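PDB 4DRS: pyruvate kinase from Cryptosporidium parvum, which probably catalyses the last step of glycolysis, the transfer of phosphate from phosphoenolpyruvate to ADP that yields pyruvate and ATP. Local coordinates for residues Pro113-Gly118 / Lys199-Pro204; Gln329-Met334 / Phe372-Val377; Phe502-His507 / Asn518-Val523. All coordinates share one frame; numbering follows the deposited sequence.

Interaction 1: Pro113-Gly118 / Lys199-Pro204; sequences PEIRTG and KNMNLP
R116 and N200 form a single beta bridge where the two connections between the barrel and the inserted B domain meet, the hinge region of pyruvate kinases. Residues 113-118 lie on the way out of the barrel after strand 105-109; residues 199-204 include 201-202, an outermost strand of the B-domain sheet, on the way back. The two hold each other by main-chain bonds on either side of R116. T117 N gives a hydrogen bond to K199 O (3.0 Å, N-H...O 150°), lying in the plane of that carbonyl. The threonine side chain returns to the same residue: OG1, set between the backbone N and the carbonyl carbon (chi1 53°), accepts from K199 N at 2.9 Å, so K199 is gripped at both its N-H and its C=O. On the other side, M201 N reaches I115 O in a bond that is weak because it is bent (121°).

R116, an ADP-binding residue although no ADP is present here, runs extended from CG to NE alongside the N200 side chain. Its guanidinium is steadied from several directions: NE forms a salt bridge with E114 OE2 at 2.6 Å, within which the hydrogen bond is weak and bent, NH1 bonds to R198 O, and NH2 donates to a water, in plane at the guanidinium edge, that in turn donates to N200 OD1. E114 is itself tied through OE1 to S78, a second-shell link that probably helps to position the arginine, whose side chain lies about 4 Å from that of H79, another ADP-binding residue. I115 packs on M201 of strand 201-202 and on L203 just past it: its CG2 methyl touches M201 CB at 3.7 Å, and its CD1 reaches L203 CD1 at 4.2 Å.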
ATOM      1  N   PRO A 113     -29.762 -18.447  32.251  1.00 49.84           N
ATOM      2  CA  PRO A 113     -30.999 -17.831  32.726  1.00 52.69           C
ATOM      3  C   PRO A 113     -32.127 -17.896  31.696  1.00 55.87           C
ATOM      4  O   PRO A 113     -32.567 -16.859  31.195  1.00 58.55           O
ATOM      5  CB  PRO A 113     -30.583 -16.381  32.982  1.00 51.84           C
ATOM      6  CG  PRO A 113     -29.484 -16.130  32.008  1.00 50.70           C
ATOM      7  CD  PRO A 113     -28.784 -17.445  31.785  1.00 49.20           C
ATOM      8  N   GLU A 114     -32.594 -19.103  31.393  1.00 62.08           N
ATOM      9  CA  GLU A 114     -33.687 -19.284  30.441  1.00 62.11           C
ATOM     10  C   GLU A 114     -35.020 -19.560  31.130  1.00 60.53           C
ATOM     11  O   GLU A 114     -35.059 -20.061  32.252  1.00 60.80           O
ATOM     12  CB  GLU A 114     -33.356 -20.387  29.424  1.00 65.43           C
ATOM     13  CG  GLU A 114     -33.147 -21.775  30.012  1.00 67.72           C
ATOM     14  CD  GLU A 114     -32.981 -22.855  28.951  1.00 70.59           C
ATOM     15  OE1 GLU A 114     -32.232 -22.650  27.970  1.00 71.72           O
ATOM     16  OE2 GLU A 114     -33.600 -23.927  29.107  1.00 71.88           O
ATOM     17  N   ILE A 115     -36.106 -19.210  30.448  1.00 60.98           N
ATOM     18  CA  ILE A 115     -37.456 -19.501  30.916  1.00 60.79           C
ATOM     19  C   ILE A 115     -38.080 -20.534  29.984  1.00 62.57           C
ATOM     20  O   ILE A 115     -38.108 -20.345  28.764  1.00 62.56           O
ATOM     21  CB  ILE A 115     -38.345 -18.234  30.953  1.00 59.56           C
ATOM     22  CG1 ILE A 115     -37.655 -17.105  31.728  1.00 59.89           C
ATOM     23  CG2 ILE A 115     -39.704 -18.552  31.566  1.00 58.00           C
ATOM     24  CD1 ILE A 115     -38.167 -15.719  31.388  1.00 59.50           C
ATOM     25  N   ARG A 116     -38.571 -21.627  30.559  1.00 64.63           N
ATOM     26  CA  ARG A 116     -39.222 -22.664  29.765  1.00 69.74           C
ATOM     27  C   ARG A 116     -40.631 -22.976  30.264  1.00 71.03           C
ATOM     28  O   ARG A 116     -40.961 -22.718  31.427  1.00 71.02           O
ATOM     29  CB  ARG A 116     -38.361 -23.935  29.702  1.00 71.45           C
ATOM     30  CG  ARG A 116     -37.111 -23.787  28.844  1.00 72.49           C
ATOM     31  CD  ARG A 116     -36.603 -25.128  28.334  1.00 75.23           C
ATOM     32  NE  ARG A 116     -35.388 -24.992  27.525  1.00 77.19           N
ATOM     33  CZ  ARG A 116     -35.364 -24.717  26.221  1.00 77.50           C
ATOM     34  NH1 ARG A 116     -36.491 -24.538  25.544  1.00 75.81           N
ATOM     35  NH2 ARG A 116     -34.203 -24.618  25.589  1.00 79.60           N
ATOM     36  N   THR A 117     -41.457 -23.509  29.368  1.00 73.61           N
ATOM     37  CA  THR A 117     -42.806 -23.954  29.724  1.00 77.29           C
ATOM     38  C   THR A 117     -42.759 -25.361  30.324  1.00 79.91           C
ATOM     39  O   THR A 117     -41.735 -26.042  30.240  1.00 79.23           O
ATOM     40  CB  THR A 117     -43.767 -23.917  28.514  1.00 76.43           C
ATOM     41  OG1 THR A 117     -43.198 -24.643  27.418  1.00 77.83           O
ATOM     42  CG2 THR A 117     -44.029 -22.485  28.079  1.00 75.46           C
ATOM     43  N   GLY A 118     -43.863 -25.782  30.937  1.00 84.92           N
ATOM     44  CA  GLY A 118     -43.939 -27.091  31.582  1.00 90.83           C
ATOM     45  C   GLY A 118     -44.394 -28.202  30.657  1.00 95.30           C
ATOM     46  O   GLY A 118     -44.423 -28.036  29.434  1.00 94.80           O
ATOM     47  N   LYS A 199     -40.939 -25.362  25.819  1.00 90.27           N
ATOM     48  CA  LYS A 199     -40.667 -24.315  24.844  1.00 89.85           C
ATOM     49  C   LYS A 199     -40.089 -23.059  25.489  1.00 88.11           C
ATOM     50  O   LYS A 199     -40.332 -22.782  26.665  1.00 86.90           O
ATOM     51  CB  LYS A 199     -41.921 -23.987  24.027  1.00 89.38           C
ATOM     52  CG  LYS A 199     -42.254 -25.021  22.961  1.00 91.22           C
ATOM     53  CD  LYS A 199     -41.162 -25.112  21.904  1.00 93.22           C
ATOM     54  CE  LYS A 199     -41.485 -26.165  20.859  1.00 95.65           C
ATOM     55  NZ  LYS A 199     -40.377 -26.316  19.876  1.00 98.17           N
ATOM     56  N   ASN A 200     -39.315 -22.318  24.699  1.00 88.12           N
ATOM     57  CA  ASN A 200     -38.716 -21.050  25.116  1.00 86.60           C
ATOM     58  C   ASN A 200     -39.778 -20.027  25.512  1.00 82.94           C
ATOM     59  O   ASN A 200     -40.914 -20.088  25.039  1.00 83.95           O
ATOM     60  CB  ASN A 200     -37.857 -20.481  23.983  1.00 91.09           C
ATOM     61  CG  ASN A 200     -37.016 -21.543  23.294  1.00 95.72           C
ATOM     62  OD1 ASN A 200     -36.011 -22.003  23.838  1.00 97.41           O
ATOM     63  ND2 ASN A 200     -37.424 -21.933  22.090  1.00 96.85           N
ATOM     64  N   MET A 201     -39.408 -19.095  26.385  1.00 78.13           N
ATOM     65  CA  MET A 201     -40.298 -18.000  26.759  1.00 75.85           C
ATOM     66  C   MET A 201     -39.518 -16.694  26.838  1.00 74.59           C
ATOM     67  O   MET A 201     -38.371 -16.674  27.282  1.00 74.74           O
ATOM     68  CB  MET A 201     -41.009 -18.291  28.083  1.00 74.88           C
ATOM     69  CG  MET A 201     -42.429 -17.750  28.148  1.00 75.44           C
ATOM     70  SD  MET A 201     -43.375 -18.303  29.584  1.00 76.70           S
ATOM     71  CE  MET A 201     -43.138 -16.912  30.688  1.00 74.00           C
ATOM     72  N   ASN A 202     -40.145 -15.608  26.394  1.00 74.33           N
ATOM     73  CA  ASN A 202     -39.495 -14.302  26.342  1.00 74.65           C
ATOM     74  C   ASN A 202     -40.373 -13.196  26.908  1.00 74.24           C
ATOM     75  O   ASN A 202     -41.594 -13.206  26.727  1.00 74.24           O
ATOM     76  CB  ASN A 202     -39.116 -13.956  24.905  1.00 77.93           C
ATOM     77  CG  ASN A 202     -38.189 -14.981  24.278  1.00 80.82           C
ATOM     78  OD1 ASN A 202     -37.012 -15.070  24.630  1.00 80.90           O
ATOM     79  ND2 ASN A 202     -38.719 -15.758  23.333  1.00 81.28           N
ATOM     80  N   LEU A 203     -39.737 -12.241  27.584  1.00 72.86           N
ATOM     81  CA  LEU A 203     -40.432 -11.089  28.150  1.00 72.09           C
ATOM     82  C   LEU A 203     -39.815  -9.780  27.640  1.00 75.30           C
ATOM     83  O   LEU A 203     -38.969  -9.185  28.316  1.00 74.53           O
ATOM     84  CB  LEU A 203     -40.414 -11.141  29.685  1.00 69.07           C
ATOM     85  CG  LEU A 203     -40.867 -12.420  30.398  1.00 66.71           C
ATOM     86  CD1 LEU A 203     -40.624 -12.298  31.893  1.00 65.75           C
ATOM     87  CD2 LEU A 203     -42.327 -12.747  30.116  1.00 66.39           C
ATOM     88  N   PRO A 204     -40.239  -9.330  26.436  1.00 77.66           N
ATOM     89  CA  PRO A 204     -39.723  -8.103  25.818  1.00 80.37           C
ATOM     90  C   PRO A 204     -39.924  -6.871  26.697  1.00 80.23           C
ATOM     91  O   PRO A 204     -41.014  -6.661  27.235  1.00 80.02           O
ATOM     92  CB  PRO A 204     -40.555  -7.977  24.536  1.00 82.28           C
ATOM     93  CG  PRO A 204     -40.999  -9.364  24.232  1.00 81.23           C
ATOM     94  CD  PRO A 204     -41.237  -9.990  25.573  1.00 77.95           C
TER
HETATM   95  O   HOH W   1     -34.768 -24.358  22.742  1.00 64.11           O

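Interaction 2: Gln329-Met334 / Phe372-Val377; sequences QMLESM and FDAVNV
M334 meets A374 and D373 without help from any aromatic ring; the flat group in play is the peptide joining D373 to A374. The M334 CE methyl lies over one face of that peptide, 3.8 Å from D373 C, and reaches on to A374 CA at 3.5 Å. Beside the peptide, D373 CB approaches the same methyl at 4.0 Å. The bend at the thioether (chi3 78°) turns CE onto the helix surface, while M334 SD rests against A374 CB at 3.8 Å.

One helical turn further on, V377 CG2 touches CE more loosely. L331 enters separately, with one branch: its CD1 methyl packs on A374 CB at 3.9 Å and lies 3.6 Å from A374 O. The small alanine is therefore shared by a leucine and a methionine, both of which start out toward it.

In fold terms, the loop after strand 324-327, the seventh of the (beta/alpha)8 barrel, is laid against helix 371-386, which follows the eighth strand. L361 of that strand touches both L331 and A374, and P340 touches both M334 and V377, so both strand 358-361 and the loop at P340 contribute to the same packing. E332 makes a weak hydrogen bond to T341 of a neighbouring subunit.

No hydrogen bond or salt bridge joins the two segments, so cohesion between them rests on dispersion and the burial of apolar surface.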
ATOM      1  N   GLN A 329     -27.130 -21.676  14.096  1.00 90.83           N
ATOM      2  CA  GLN A 329     -27.815 -22.810  13.464  1.00 91.13           C
ATOM      3  C   GLN A 329     -27.856 -22.607  11.946  1.00 90.32           C
ATOM      4  O   GLN A 329     -28.920 -22.401  11.353  1.00 91.22           O
ATOM      5  CB  GLN A 329     -29.217 -23.024  14.055  1.00 93.44           C
ATOM      6  CG  GLN A 329     -29.795 -24.407  13.792  1.00 91.95           C
ATOM      7  CD  GLN A 329     -31.190 -24.577  14.359  1.00 94.89           C
ATOM      8  OE1 GLN A 329     -32.129 -23.890  13.955  1.00 99.36           O
ATOM      9  NE2 GLN A 329     -31.335 -25.507  15.294  1.00 94.65           N
ATOM     10  N   MET A 330     -26.677 -22.665  11.335  1.00 90.69           N
ATOM     11  CA  MET A 330     -26.502 -22.279   9.935  1.00 92.36           C
ATOM     12  C   MET A 330     -27.204 -23.186   8.919  1.00 90.77           C
ATOM     13  O   MET A 330     -27.570 -22.727   7.837  1.00 91.39           O
ATOM     14  CB  MET A 330     -25.014 -22.147   9.598  1.00 92.26           C
ATOM     15  CG  MET A 330     -24.331 -20.957  10.255  1.00 98.67           C
ATOM     16  SD  MET A 330     -23.972 -21.207  12.002  1.00105.14           S
ATOM     17  CE  MET A 330     -22.445 -22.135  11.869  1.00101.94           C
ATOM     18  N   LEU A 331     -27.400 -24.457   9.265  1.00 88.26           N
ATOM     19  CA  LEU A 331     -27.982 -25.419   8.320  1.00 89.43           C
ATOM     20  C   LEU A 331     -29.357 -25.944   8.757  1.00 90.06           C
ATOM     21  O   LEU A 331     -29.573 -27.155   8.840  1.00 87.77           O
ATOM     22  CB  LEU A 331     -27.001 -26.574   8.042  1.00 88.24           C
ATOM     23  CG  LEU A 331     -25.541 -26.276   7.655  1.00 87.50           C
ATOM     24  CD1 LEU A 331     -24.743 -27.566   7.547  1.00 86.38           C
ATOM     25  CD2 LEU A 331     -25.424 -25.477   6.363  1.00 87.22           C
ATOM     26  N   GLU A 332     -30.286 -25.020   9.012  1.00 93.45           N
ATOM     27  CA  GLU A 332     -31.658 -25.353   9.430  1.00 95.89           C
ATOM     28  C   GLU A 332     -32.329 -26.392   8.534  1.00 95.53           C
ATOM     29  O   GLU A 332     -32.882 -27.374   9.028  1.00 97.63           O
ATOM     30  CB  GLU A 332     -32.533 -24.095   9.470  1.00 99.81           C
ATOM     31  CG  GLU A 332     -32.309 -23.192  10.673  1.00102.05           C
ATOM     32  CD  GLU A 332     -33.076 -21.887  10.570  1.00105.24           C
ATOM     33  OE1 GLU A 332     -32.946 -21.195   9.539  1.00105.91           O
ATOM     34  OE2 GLU A 332     -33.802 -21.546  11.526  1.00108.37           O
ATOM     35  N   SER A 333     -32.267 -26.164   7.223  1.00 94.72           N
ATOM     36  CA  SER A 333     -32.901 -27.029   6.226  1.00 97.18           C
ATOM     37  C   SER A 333     -32.418 -28.482   6.255  1.00 95.72           C
ATOM     38  O   SER A 333     -33.018 -29.349   5.620  1.00 97.70           O
ATOM     39  CB  SER A 333     -32.720 -26.440   4.821  1.00 97.32           C
ATOM     40  OG  SER A 333     -33.065 -27.373   3.809  1.00101.03           O
ATOM     41  N   MET A 334     -31.345 -28.743   6.997  1.00 92.74           N
ATOM     42  CA  MET A 334     -30.748 -30.079   7.042  1.00 94.18           C
ATOM     43  C   MET A 334     -31.207 -30.921   8.239  1.00 95.52           C
ATOM     44  O   MET A 334     -30.554 -31.902   8.618  1.00 95.83           O
ATOM     45  CB  MET A 334     -29.221 -29.990   6.961  1.00 90.85           C
ATOM     46  CG  MET A 334     -28.731 -29.344   5.676  1.00 90.17           C
ATOM     47  SD  MET A 334     -26.980 -29.604   5.348  1.00 88.74           S
ATOM     48  CE  MET A 334     -27.000 -31.287   4.731  1.00 91.00           C
ATOM     49  N   PHE A 372     -25.008 -36.636   9.534  1.00 76.60           N
ATOM     50  CA  PHE A 372     -23.731 -36.884   8.857  1.00 74.76           C
ATOM     51  C   PHE A 372     -23.546 -36.051   7.590  1.00 72.17           C
ATOM     52  O   PHE A 372     -22.450 -35.549   7.332  1.00 69.86           O
ATOM     53  CB  PHE A 372     -23.561 -38.371   8.540  1.00 75.56           C
ATOM     54  CG  PHE A 372     -23.643 -39.257   9.745  1.00 77.36           C
ATOM     55  CD1 PHE A 372     -22.548 -39.404  10.593  1.00 76.48           C
ATOM     56  CD2 PHE A 372     -24.818 -39.947  10.037  1.00 79.05           C
ATOM     57  CE1 PHE A 372     -22.625 -40.222  11.707  1.00 76.69           C
ATOM     58  CE2 PHE A 372     -24.900 -40.768  11.152  1.00 79.94           C
ATOM     59  CZ  PHE A 372     -23.802 -40.904  11.985  1.00 79.45           C
ATOM     60  N   ASP A 373     -24.620 -35.915   6.813  1.00 71.86           N
ATOM     61  CA  ASP A 373     -24.613 -35.105   5.593  1.00 70.64           C
ATOM     62  C   ASP A 373     -24.238 -33.645   5.864  1.00 67.04           C
ATOM     63  O   ASP A 373     -23.421 -33.067   5.144  1.00 65.78           O
ATOM     64  CB  ASP A 373     -25.974 -35.178   4.890  1.00 74.68           C
ATOM     65  CG  ASP A 373     -26.241 -36.539   4.263  1.00 78.78           C
ATOM     66  OD1 ASP A 373     -25.326 -37.094   3.612  1.00 80.19           O
ATOM     67  OD2 ASP A 373     -27.375 -37.049   4.412  1.00 80.89           O
ATOM     68  N   ALA A 374     -24.829 -33.068   6.910  1.00 63.42           N
ATOM     69  CA  ALA A 374     -24.612 -31.667   7.274  1.00 60.47           C
ATOM     70  C   ALA A 374     -23.149 -31.337   7.580  1.00 57.73           C
ATOM     71  O   ALA A 374     -22.583 -30.411   6.993  1.00 55.63           O
ATOM     72  CB  ALA A 374     -25.511 -31.273   8.439  1.00 61.09           C
ATOM     73  N   VAL A 375     -22.545 -32.104   8.488  1.00 55.54           N
ATOM     74  CA  VAL A 375     -21.144 -31.924   8.863  1.00 53.39           C
ATOM     75  C   VAL A 375     -20.245 -31.963   7.634  1.00 52.65           C
ATOM     76  O   VAL A 375     -19.378 -31.104   7.459  1.00 51.47           O
ATOM     77  CB  VAL A 375     -20.673 -33.004   9.860  1.00 53.29           C
ATOM     78  CG1 VAL A 375     -19.249 -32.732  10.322  1.00 52.15           C
ATOM     79  CG2 VAL A 375     -21.600 -33.065  11.057  1.00 55.04           C
ATOM     80  N   ASN A 376     -20.468 -32.963   6.790  1.00 52.91           N
ATOM     81  CA  ASN A 376     -19.665 -33.171   5.598  1.00 53.47           C
ATOM     82  C   ASN A 376     -19.759 -31.993   4.627  1.00 51.96           C
ATOM     83  O   ASN A 376     -18.748 -31.517   4.110  1.00 49.63           O
ATOM     84  CB  ASN A 376     -20.065 -34.483   4.922  1.00 56.03           C
ATOM     85  CG  ASN A 376     -19.072 -34.914   3.870  1.00 57.60           C
ATOM     86  OD1 ASN A 376     -19.167 -34.512   2.710  1.00 58.86           O
ATOM     87  ND2 ASN A 376     -18.107 -35.734   4.269  1.00 58.89           N
ATOM     88  N   VAL A 377     -20.983 -31.527   4.401  1.00 51.87           N
ATOM     89  CA  VAL A 377     -21.245 -30.319   3.624  1.00 52.89           C
ATOM     90  C   VAL A 377     -20.534 -29.096   4.235  1.00 51.11           C
ATOM     91  O   VAL A 377     -19.791 -28.391   3.542  1.00 49.52           O
ATOM     92  CB  VAL A 377     -22.773 -30.083   3.492  1.00 54.62           C
ATOM     93  CG1 VAL A 377     -23.100 -28.634   3.143  1.00 53.98           C
ATOM     94  CG2 VAL A 377     -23.365 -31.037   2.461  1.00 56.39           C
TER

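Interaction 3: Phe502-His507 / Asn518-Val523; sequences FAIAVH and NLMKIV
N518 and H507 begin the pairing with a classic beta bulge: the N-H groups of both N518 and L519 point to H507 O, N518 N at 2.9 Å within the carbonyl plane and L519 N from above it. L519 O in turn accepts from H507 N. The L519 side chain runs alongside the histidine and lays CD2 over a face of its imidazole, a CH-pi contact 3.9 Å from the ring centroid. M520 turns to the other surface of the sheet, where its CG sits by I504 CG2 (3.7 Å) and V506 CG2 (3.8 Å). At K521 the bond from its N to A505 O is short and nearly straight, 2.8 Å at 174°, while A505 N returns one to K521 O. Its side chain, bent at chi3 (77°) and chi4 (70°), curls back to bring NZ to the edge of the H507 ring, near NE2. I522 lies beside I504, CG1 against CD1 at 3.5 Å. V523 ends the run with a reciprocal pair of bonds to A503, its O also meeting the F502 ring at the edge.

I504, V506 and M520 pack on helix 408-422, whereas A503 and A505 face helix 480-493. This is the antiparallel edge pair of the mixed sheet in the C-terminal alpha/beta domain, and through L519, M520 and K521 the sheet continues, again antiparallel, into a neighbouring subunit of the tetramer.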
ATOM      1  N   PHE A 502       9.920 -27.911   3.048  1.00 49.69           N
ATOM      2  CA  PHE A 502      10.321 -27.218   4.264  1.00 46.82           C
ATOM      3  C   PHE A 502       9.211 -27.203   5.307  1.00 45.31           C
ATOM      4  O   PHE A 502       8.021 -27.189   4.974  1.00 44.29           O
ATOM      5  CB  PHE A 502      10.761 -25.783   3.963  1.00 45.65           C
ATOM      6  CG  PHE A 502      12.051 -25.688   3.196  1.00 45.99           C
ATOM      7  CD1 PHE A 502      13.254 -26.098   3.769  1.00 45.68           C
ATOM      8  CD2 PHE A 502      12.068 -25.171   1.904  1.00 45.70           C
ATOM      9  CE1 PHE A 502      14.443 -26.008   3.061  1.00 46.22           C
ATOM     10  CE2 PHE A 502      13.256 -25.075   1.194  1.00 46.71           C
ATOM     11  CZ  PHE A 502      14.445 -25.494   1.773  1.00 46.78           C
ATOM     12  N   ALA A 503       9.625 -27.222   6.570  1.00 43.75           N
ATOM     13  CA  ALA A 503       8.736 -26.991   7.697  1.00 42.16           C
ATOM     14  C   ALA A 503       9.419 -26.039   8.666  1.00 41.40           C
ATOM     15  O   ALA A 503      10.642 -26.067   8.821  1.00 41.87           O
ATOM     16  CB  ALA A 503       8.387 -28.300   8.389  1.00 42.02           C
ATOM     17  N   ILE A 504       8.624 -25.186   9.303  1.00 40.42           N
ATOM     18  CA  ILE A 504       9.126 -24.329  10.364  1.00 40.33           C
ATOM     19  C   ILE A 504       8.906 -25.044  11.689  1.00 40.75           C
ATOM     20  O   ILE A 504       7.790 -25.457  12.000  1.00 40.93           O
ATOM     21  CB  ILE A 504       8.416 -22.953  10.391  1.00 39.18           C
ATOM     22  CG1 ILE A 504       8.395 -22.303   9.001  1.00 39.48           C
ATOM     23  CG2 ILE A 504       9.036 -22.036  11.440  1.00 39.01           C
ATOM     24  CD1 ILE A 504       9.750 -22.008   8.393  1.00 40.05           C
ATOM     25  N   ALA A 505       9.978 -25.195  12.457  1.00 41.88           N
ATOM     26  CA  ALA A 505       9.886 -25.761  13.796  1.00 42.91           C
ATOM     27  C   ALA A 505      10.012 -24.660  14.839  1.00 42.88           C
ATOM     28  O   ALA A 505      10.944 -23.859  14.798  1.00 43.40           O
ATOM     29  CB  ALA A 505      10.953 -26.825  14.000  1.00 44.65           C
ATOM     30  N   VAL A 506       9.060 -24.622  15.764  1.00 43.89           N
ATOM     31  CA  VAL A 506       9.058 -23.654  16.860  1.00 45.83           C
ATOM     32  C   VAL A 506       8.980 -24.380  18.199  1.00 48.33           C
ATOM     33  O   VAL A 506       8.178 -25.299  18.360  1.00 48.61           O
ATOM     34  CB  VAL A 506       7.872 -22.669  16.732  1.00 44.39           C
ATOM     35  CG1 VAL A 506       7.692 -21.841  17.998  1.00 43.72           C
ATOM     36  CG2 VAL A 506       8.065 -21.765  15.529  1.00 44.01           C
ATOM     37  N   HIS A 507       9.823 -23.979  19.150  1.00 53.74           N
ATOM     38  CA  HIS A 507       9.725 -24.471  20.529  1.00 59.90           C
ATOM     39  C   HIS A 507      10.310 -23.526  21.536  1.00 64.57           C
ATOM     40  O   HIS A 507      10.224 -22.309  21.356  1.00 66.19           O
ATOM     41  CB  HIS A 507      10.295 -25.887  20.683  1.00 63.60           C
ATOM     42  CG  HIS A 507      11.750 -26.026  20.298  1.00 67.12           C
ATOM     43  ND1 HIS A 507      12.754 -25.691  21.130  1.00 70.60           N
ATOM     44  CD2 HIS A 507      12.350 -26.524  19.137  1.00 69.03           C
ATOM     45  CE1 HIS A 507      13.937 -25.942  20.531  1.00 71.09           C
ATOM     46  NE2 HIS A 507      13.687 -26.452  19.312  1.00 70.31           N
ATOM     47  N   ASN A 518      10.423 -19.609  22.383  1.00 61.84           N
ATOM     48  CA  ASN A 518      11.529 -18.611  22.258  1.00 63.81           C
ATOM     49  C   ASN A 518      12.517 -18.921  21.126  1.00 62.08           C
ATOM     50  O   ASN A 518      13.438 -18.143  20.872  1.00 61.79           O
ATOM     51  CB  ASN A 518      12.278 -18.474  23.589  1.00 66.95           C
ATOM     52  CG  ASN A 518      13.096 -19.708  23.933  1.00 69.65           C
ATOM     53  OD1 ASN A 518      12.652 -20.843  23.736  1.00 69.07           O
ATOM     54  ND2 ASN A 518      14.300 -19.491  24.455  1.00 71.99           N
ATOM     55  N   LEU A 519      12.306 -20.047  20.446  1.00 59.36           N
ATOM     56  CA  LEU A 519      13.215 -20.525  19.409  1.00 57.93           C
ATOM     57  C   LEU A 519      12.476 -20.893  18.120  1.00 56.03           C
ATOM     58  O   LEU A 519      11.380 -21.449  18.154  1.00 54.54           O
ATOM     59  CB  LEU A 519      13.989 -21.737  19.935  1.00 59.57           C
ATOM     60  CG  LEU A 519      15.146 -22.348  19.144  1.00 60.47           C
ATOM     61  CD1 LEU A 519      16.121 -23.016  20.101  1.00 62.19           C
ATOM     62  CD2 LEU A 519      14.654 -23.338  18.099  1.00 59.93           C
ATOM     63  N   MET A 520      13.100 -20.595  16.984  1.00 55.23           N
ATOM     64  CA  MET A 520      12.546 -20.933  15.675  1.00 53.14           C
ATOM     65  C   MET A 520      13.639 -21.485  14.759  1.00 51.83           C
ATOM     66  O   MET A 520      14.734 -20.927  14.690  1.00 51.81           O
ATOM     67  CB  MET A 520      11.916 -19.691  15.040  1.00 52.96           C
ATOM     68  CG  MET A 520      11.016 -19.979  13.853  1.00 54.12           C
ATOM     69  SD  MET A 520      11.131 -18.722  12.565  1.00 58.08           S
ATOM     70  CE  MET A 520      12.554 -19.306  11.655  1.00 55.69           C
ATOM     71  N   LYS A 521      13.342 -22.583  14.071  1.00 50.07           N
ATOM     72  CA  LYS A 521      14.235 -23.101  13.033  1.00 51.63           C
ATOM     73  C   LYS A 521      13.479 -23.577  11.797  1.00 50.14           C
ATOM     74  O   LYS A 521      12.275 -23.838  11.854  1.00 49.25           O
ATOM     75  CB  LYS A 521      15.175 -24.199  13.566  1.00 53.97           C
ATOM     76  CG  LYS A 521      14.496 -25.439  14.127  1.00 56.36           C
ATOM     77  CD  LYS A 521      15.455 -26.624  14.191  1.00 59.65           C
ATOM     78  CE  LYS A 521      16.432 -26.532  15.357  1.00 63.35           C
ATOM     79  NZ  LYS A 521      15.768 -26.721  16.681  1.00 65.65           N
ATOM     80  N   ILE A 522      14.189 -23.667  10.679  1.00 49.79           N
ATOM     81  CA  ILE A 522      13.613 -24.198   9.451  1.00 49.77           C
ATOM     82  C   ILE A 522      14.297 -25.515   9.107  1.00 51.55           C
ATOM     83  O   ILE A 522      15.508 -25.556   8.895  1.00 53.36           O
ATOM     84  CB  ILE A 522      13.727 -23.206   8.273  1.00 48.29           C
ATOM     85  CG1 ILE A 522      13.271 -21.808   8.707  1.00 46.80           C
ATOM     86  CG2 ILE A 522      12.926 -23.709   7.077  1.00 47.54           C
ATOM     87  CD1 ILE A 522      13.267 -20.772   7.604  1.00 46.26           C
ATOM     88  N   VAL A 523      13.510 -26.586   9.067  1.00 52.86           N
ATOM     89  CA  VAL A 523      14.022 -27.925   8.774  1.00 55.35           C
ATOM     90  C   VAL A 523      13.486 -28.445   7.440  1.00 57.48           C
ATOM     91  O   VAL A 523      12.486 -27.937   6.921  1.00 57.69           O
ATOM     92  CB  VAL A 523      13.691 -28.932   9.903  1.00 55.55           C
ATOM     93  CG1 VAL A 523      14.470 -28.598  11.166  1.00 55.61           C
ATOM     94  CG2 VAL A 523      12.193 -28.969  10.192  1.00 55.16           C
TER

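Overall arrangement
The three contacts show how one chain uses different kinds of contact in its different domains. Interaction 1 holds the ADP-binding R116 at the junction of barrel and B domain; a glycerol lies about 5 Å from its side chain. Interaction 2 belongs to the barrel itself, away from the ADP-binding residues, its centre about 26 Å from that of interaction 1 (nearest atoms about 10 Å). Interaction 3 lies in the C-terminal domain, across the chain's centre from interaction 1, with about 53 Å between their centres. Interaction 2 touches one neighbouring subunit through a weak hydrogen bond of E332, and interaction 3 pairs with a strand of a different one; none touches interaction 1.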